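Nitrogenase molybdenum-iron protein beta chain (Clostridium pasteurianum, PDB 4WES) forms, with the alpha chain, the molybdenum-iron component of nitrogenase, which reduces dinitrogen to ammonia, and shares the ligation of its [8Fe-7S] cluster. Local coordinates at residues B[313-318]-B[329-334]; B[325-330]-B[431-436]. All coordinates share one frame; numbering follows the deposited sequence.

Interaction 1 (B[313-318]-B[329-334])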
# COMPACT_ATOMS: atom_id res chain seq x y z
N LYS B 313 7.16 17.99 -3.30
CA LYS B 313 5.82 17.58 -2.89
C LYS B 313 5.44 18.29 -1.61
O LYS B 313 6.23 18.29 -0.65
CB LYS B 313 5.76 16.05 -2.68
CG LYS B 313 5.83 15.22 -3.96
CD LYS B 313 4.45 15.11 -4.62
CE LYS B 313 4.42 14.26 -5.86
NZ LYS B 313 5.20 14.86 -6.91
N LYS B 314 4.21 18.82 -1.56
CA LYS B 314 3.71 19.48 -0.36
C LYS B 314 3.01 18.48 0.53
O LYS B 314 2.13 17.76 0.09
CB LYS B 314 2.74 20.59 -0.74
CG LYS B 314 3.37 21.76 -1.46
CD LYS B 314 2.32 22.76 -1.95
CE LYS B 314 2.88 23.78 -2.93
NZ LYS B 314 1.75 24.58 -3.51
N VAL B 315 3.41 18.45 1.80
CA VAL B 315 2.93 17.45 2.74
C VAL B 315 2.21 18.11 3.91
O VAL B 315 2.72 19.07 4.50
CB VAL B 315 4.09 16.57 3.26
CG1 VAL B 315 3.55 15.41 4.09
CG2 VAL B 315 4.96 16.08 2.14
N ALA B 316 1.05 17.58 4.26
CA ALA B 316 0.37 17.92 5.53
C ALA B 316 0.60 16.79 6.50
O ALA B 316 0.41 15.62 6.15
CB ALA B 316 -1.12 18.10 5.29
N LEU B 317 1.02 17.13 7.73
CA LEU B 317 1.34 16.16 8.77
C LEU B 317 0.66 16.54 10.06
O LEU B 317 0.73 17.71 10.46
CB LEU B 317 2.87 16.09 9.07
CG LEU B 317 3.84 15.87 7.97
CD1 LEU B 317 4.31 17.17 7.40
CD2 LEU B 317 4.98 15.08 8.57
N LEU B 318 0.02 15.58 10.71
CA LEU B 318 -0.53 15.78 12.04
C LEU B 318 -0.16 14.62 12.90
O LEU B 318 -0.29 13.47 12.48
CB LEU B 318 -2.08 15.86 12.09
CG LEU B 318 -2.74 16.95 11.29
CD1 LEU B 318 -3.09 16.45 9.90
CD2 LEU B 318 -3.96 17.48 12.06
N LYS B 329 11.59 16.39 9.53
CA LYS B 329 12.98 16.43 9.05
C LYS B 329 13.17 15.46 7.89
O LYS B 329 13.81 15.79 6.91
CB LYS B 329 13.94 16.12 10.23
CG LYS B 329 15.41 16.15 9.84
CD LYS B 329 15.89 17.52 9.41
CE LYS B 329 17.44 17.62 9.46
NZ LYS B 329 17.97 16.96 8.27
N PHE B 330 12.63 14.25 8.02
CA PHE B 330 12.79 13.25 6.95
C PHE B 330 12.12 13.73 5.66
O PHE B 330 12.67 13.54 4.57
CB PHE B 330 12.25 11.92 7.41
CG PHE B 330 12.51 10.77 6.46
CD1 PHE B 330 13.69 10.67 5.74
CD2 PHE B 330 11.61 9.73 6.35
CE1 PHE B 330 13.94 9.59 4.92
CE2 PHE B 330 11.85 8.64 5.53
CZ PHE B 330 13.03 8.57 4.81
N ILE B 331 10.95 14.35 5.77
CA ILE B 331 10.30 14.91 4.58
C ILE B 331 11.23 15.91 3.86
O ILE B 331 11.38 15.87 2.64
CB ILE B 331 8.95 15.55 4.99
CG1 ILE B 331 7.95 14.49 5.42
CG2 ILE B 331 8.40 16.44 3.88
CD1 ILE B 331 7.60 13.43 4.43
N ILE B 332 11.87 16.80 4.64
CA ILE B 332 12.85 17.70 4.08
C ILE B 332 14.01 16.95 3.42
O ILE B 332 14.45 17.27 2.31
CB ILE B 332 13.34 18.70 5.13
CG1 ILE B 332 12.17 19.61 5.57
CG2 ILE B 332 14.49 19.54 4.60
CD1 ILE B 332 12.51 20.49 6.76
N GLU B 333 14.52 15.91 4.11
CA GLU B 333 15.61 15.09 3.57
C GLU B 333 15.25 14.42 2.25
O GLU B 333 16.13 14.18 1.44
CB GLU B 333 16.02 14.06 4.60
CG GLU B 333 16.66 14.65 5.85
CD GLU B 333 16.90 13.69 6.98
OE1 GLU B 333 16.16 12.70 7.12
OE2 GLU B 333 17.84 13.95 7.75
N LEU B 334 13.96 14.10 2.07
CA LEU B 334 13.47 13.49 0.84
C LEU B 334 13.36 14.48 -0.32
O LEU B 334 13.12 14.06 -1.46
CB LEU B 334 12.11 12.83 1.08
CG LEU B 334 12.18 11.59 1.99
CD1 LEU B 334 10.81 11.20 2.49
CD2 LEU B 334 12.85 10.43 1.28
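Glu-333 OE2, on the helix of the beta-alpha-beta unit made by strand 314-318, helix 321-333 and strand 337-343, is gripped twice: by Lys-329 NZ at 3.1 Å, one turn earlier, in a salt bridge, and by the hydroxyl of Ser-271. The ammonium meets OE2 from above the carboxylate, 37° out of its plane, while Glu-333 OE1 is bound by the backbone N of Val-270, so both oxygens of this buried acid are satisfied. These polar groups lie on one side of helix 321-333; Ile-331 points from the helix toward the sheet. Strand 314-318 is the middle one of a five-stranded parallel sheet of Rossmann type. Val-315 and Leu-317, two residues apart, both turn toward the helix, and Ile-331 meets the pair. Its chi1 of -68° sets CG1 beside the backbone N and leaves CG2 anti to it; Ile-331 CG2 touches Val-315 CG2 at 3.9 Å, the two branched side chains passing at a slant. The other branch of Ile-331, through CG1, approaches Leu-317 CD2 more loosely, at 4.4 Å. Pro-338 on the following strand also packs against Ile-331 and Leu-317, tying all three elements of the unit together. Away from the sheet, Leu-334 CD1 sits over the centre of the Phe-330 ring, 4.0 Å above its plane.

Interaction 2 (B[325-330]-B[431-436]); sequences IALSKF and IRLVEE
A helix-helix crossing in the hydrophobic core joins helix 321-333, from the beta-alpha-beta unit, to the long helix 426-448 near the end of the chain. The local axes come within 12.6 Å and cross at -63°, a wide separation bridged by large apolar side chains. Phe-330 reaches about halfway across. With CG anti to the backbone N (chi1 -173°), the ring extends from its helix and brings its far end up against two consecutive residues of the other, Leu-433 and Val-434. Its CZ lies 3.6 Å from Val-434 CG2, the two side chains meeting at about a right angle, and CE2 is 4.0 Å from the same methyl. Leu-433 CB comes up at the ring edge, near its plane, 4.1 Å from Phe-330 CE2. One turn earlier, Leu-327 extends the contact with methyl against methyl, its CD1 4.3 Å from Leu-433 CD1. Strand 314-318 and helix 348-360 both pack on Ser-328 of the same helix. Helix 290-305 lies against Ile-431 and Val-434 through Leu-302, and the more exposed Arg-432 and Glu-435 of helix 426-448 face the second beta subunit.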
# COMPACT_ATOMS: atom_id res chain seq x y z
N ILE B 325 8.24 15.84 14.68
CA ILE B 325 9.48 16.56 14.48
C ILE B 325 10.41 15.76 13.57
O ILE B 325 10.97 16.27 12.62
CB ILE B 325 10.14 16.88 15.83
CG1 ILE B 325 9.34 17.97 16.58
CG2 ILE B 325 11.60 17.31 15.65
CD1 ILE B 325 9.69 18.04 18.04
N ALA B 326 10.63 14.48 13.94
CA ALA B 326 11.57 13.68 13.17
C ALA B 326 11.06 13.39 11.74
O ALA B 326 11.84 13.44 10.78
CB ALA B 326 11.86 12.40 13.92
N LEU B 327 9.76 13.10 11.60
CA LEU B 327 9.21 12.85 10.27
C LEU B 327 9.31 14.10 9.42
O LEU B 327 9.58 14.00 8.21
CB LEU B 327 7.79 12.33 10.35
CG LEU B 327 7.11 12.06 9.02
CD1 LEU B 327 7.88 11.02 8.23
CD2 LEU B 327 5.67 11.61 9.26
N SER B 328 9.06 15.27 9.99
CA SER B 328 9.19 16.50 9.22
C SER B 328 10.59 16.69 8.69
O SER B 328 10.80 17.10 7.54
CB SER B 328 8.77 17.70 10.07
OG SER B 328 7.37 17.68 10.36
N LYS B 329 11.59 16.39 9.53
CA LYS B 329 12.98 16.43 9.05
C LYS B 329 13.17 15.46 7.89
O LYS B 329 13.81 15.79 6.91
CB LYS B 329 13.94 16.12 10.23
CG LYS B 329 15.41 16.15 9.84
CD LYS B 329 15.89 17.52 9.41
CE LYS B 329 17.44 17.62 9.46
NZ LYS B 329 17.97 16.96 8.27
N PHE B 330 12.63 14.25 8.02
CA PHE B 330 12.79 13.25 6.95
C PHE B 330 12.12 13.73 5.66
O PHE B 330 12.67 13.54 4.57
CB PHE B 330 12.25 11.92 7.41
CG PHE B 330 12.51 10.77 6.46
CD1 PHE B 330 13.69 10.67 5.74
CD2 PHE B 330 11.61 9.73 6.35
CE1 PHE B 330 13.94 9.59 4.92
CE2 PHE B 330 11.85 8.64 5.53
CZ PHE B 330 13.03 8.57 4.81
N ILE B 431 13.07 3.12 5.00
CA ILE B 431 12.84 2.46 3.72
C ILE B 431 11.35 2.17 3.55
O ILE B 431 10.76 2.42 2.49
CB ILE B 431 13.70 1.17 3.63
CG1 ILE B 431 15.17 1.57 3.43
CG2 ILE B 431 13.21 0.23 2.53
CD1 ILE B 431 16.15 0.39 3.67
N ARG B 432 10.72 1.62 4.58
CA ARG B 432 9.29 1.33 4.52
C ARG B 432 8.47 2.58 4.28
O ARG B 432 7.51 2.58 3.48
CB ARG B 432 8.84 0.64 5.79
CG ARG B 432 9.38 -0.78 5.98
CD ARG B 432 8.60 -1.83 5.19
NE ARG B 432 7.16 -1.81 5.45
CZ ARG B 432 6.25 -2.56 4.82
NH1 ARG B 432 6.61 -3.43 3.87
NH2 ARG B 432 4.97 -2.44 5.14
N LEU B 433 8.83 3.69 4.93
CA LEU B 433 8.14 4.96 4.73
C LEU B 433 8.27 5.47 3.30
O LEU B 433 7.28 5.94 2.71
CB LEU B 433 8.64 6.02 5.70
CG LEU B 433 8.14 5.91 7.13
CD1 LEU B 433 8.93 6.84 8.03
CD2 LEU B 433 6.64 6.16 7.24
N VAL B 434 9.47 5.42 2.72
CA VAL B 434 9.62 5.90 1.37
C VAL B 434 8.82 5.06 0.38
O VAL B 434 8.19 5.58 -0.53
CB VAL B 434 11.10 5.96 0.92
CG1 VAL B 434 11.25 6.42 -0.51
CG2 VAL B 434 11.86 6.89 1.88
N GLU B 435 8.83 3.74 0.57
CA GLU B 435 8.00 2.87 -0.25
C GLU B 435 6.52 3.23 -0.13
O GLU B 435 5.82 3.35 -1.14
CB GLU B 435 8.23 1.41 0.11
CG GLU B 435 7.42 0.49 -0.76
CD GLU B 435 7.43 -0.95 -0.37
OE1 GLU B 435 7.75 -1.28 0.82
OE2 GLU B 435 7.08 -1.77 -1.24
N GLU B 436 6.06 3.40 1.10
CA GLU B 436 4.64 3.72 1.30
C GLU B 436 4.25 5.05 0.69
O GLU B 436 3.21 5.17 0.04
CB GLU B 436 4.33 3.73 2.78
CG GLU B 436 2.88 3.79 3.15
CD GLU B 436 2.66 3.55 4.66
OE1 GLU B 436 3.62 3.72 5.51
OE2 GLU B 436 1.52 3.25 5.01

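Helix 321-333 carries both interactions, whose centres are 8 Å apart: Ile-331 faces the sheet in interaction 1, and Phe-330, the preceding residue, faces helix 426-448 in interaction 2. The two are continuous. Leu-317 CD2 on the strand packs on Leu-327 CD2 at 3.6 Å, and Leu-334 CD2 meets Val-434 CG2 at 3.7 Å, so apolar packing runs from sheet through helix to helix. Neither contact belongs to the [8Fe-7S] cluster site. An iron(II) ion lies about 11 Å from the Val-434 side chain. Separately, the neighbouring helix 290-305 carries Asp-301 and Asp-305, which bind iron(II).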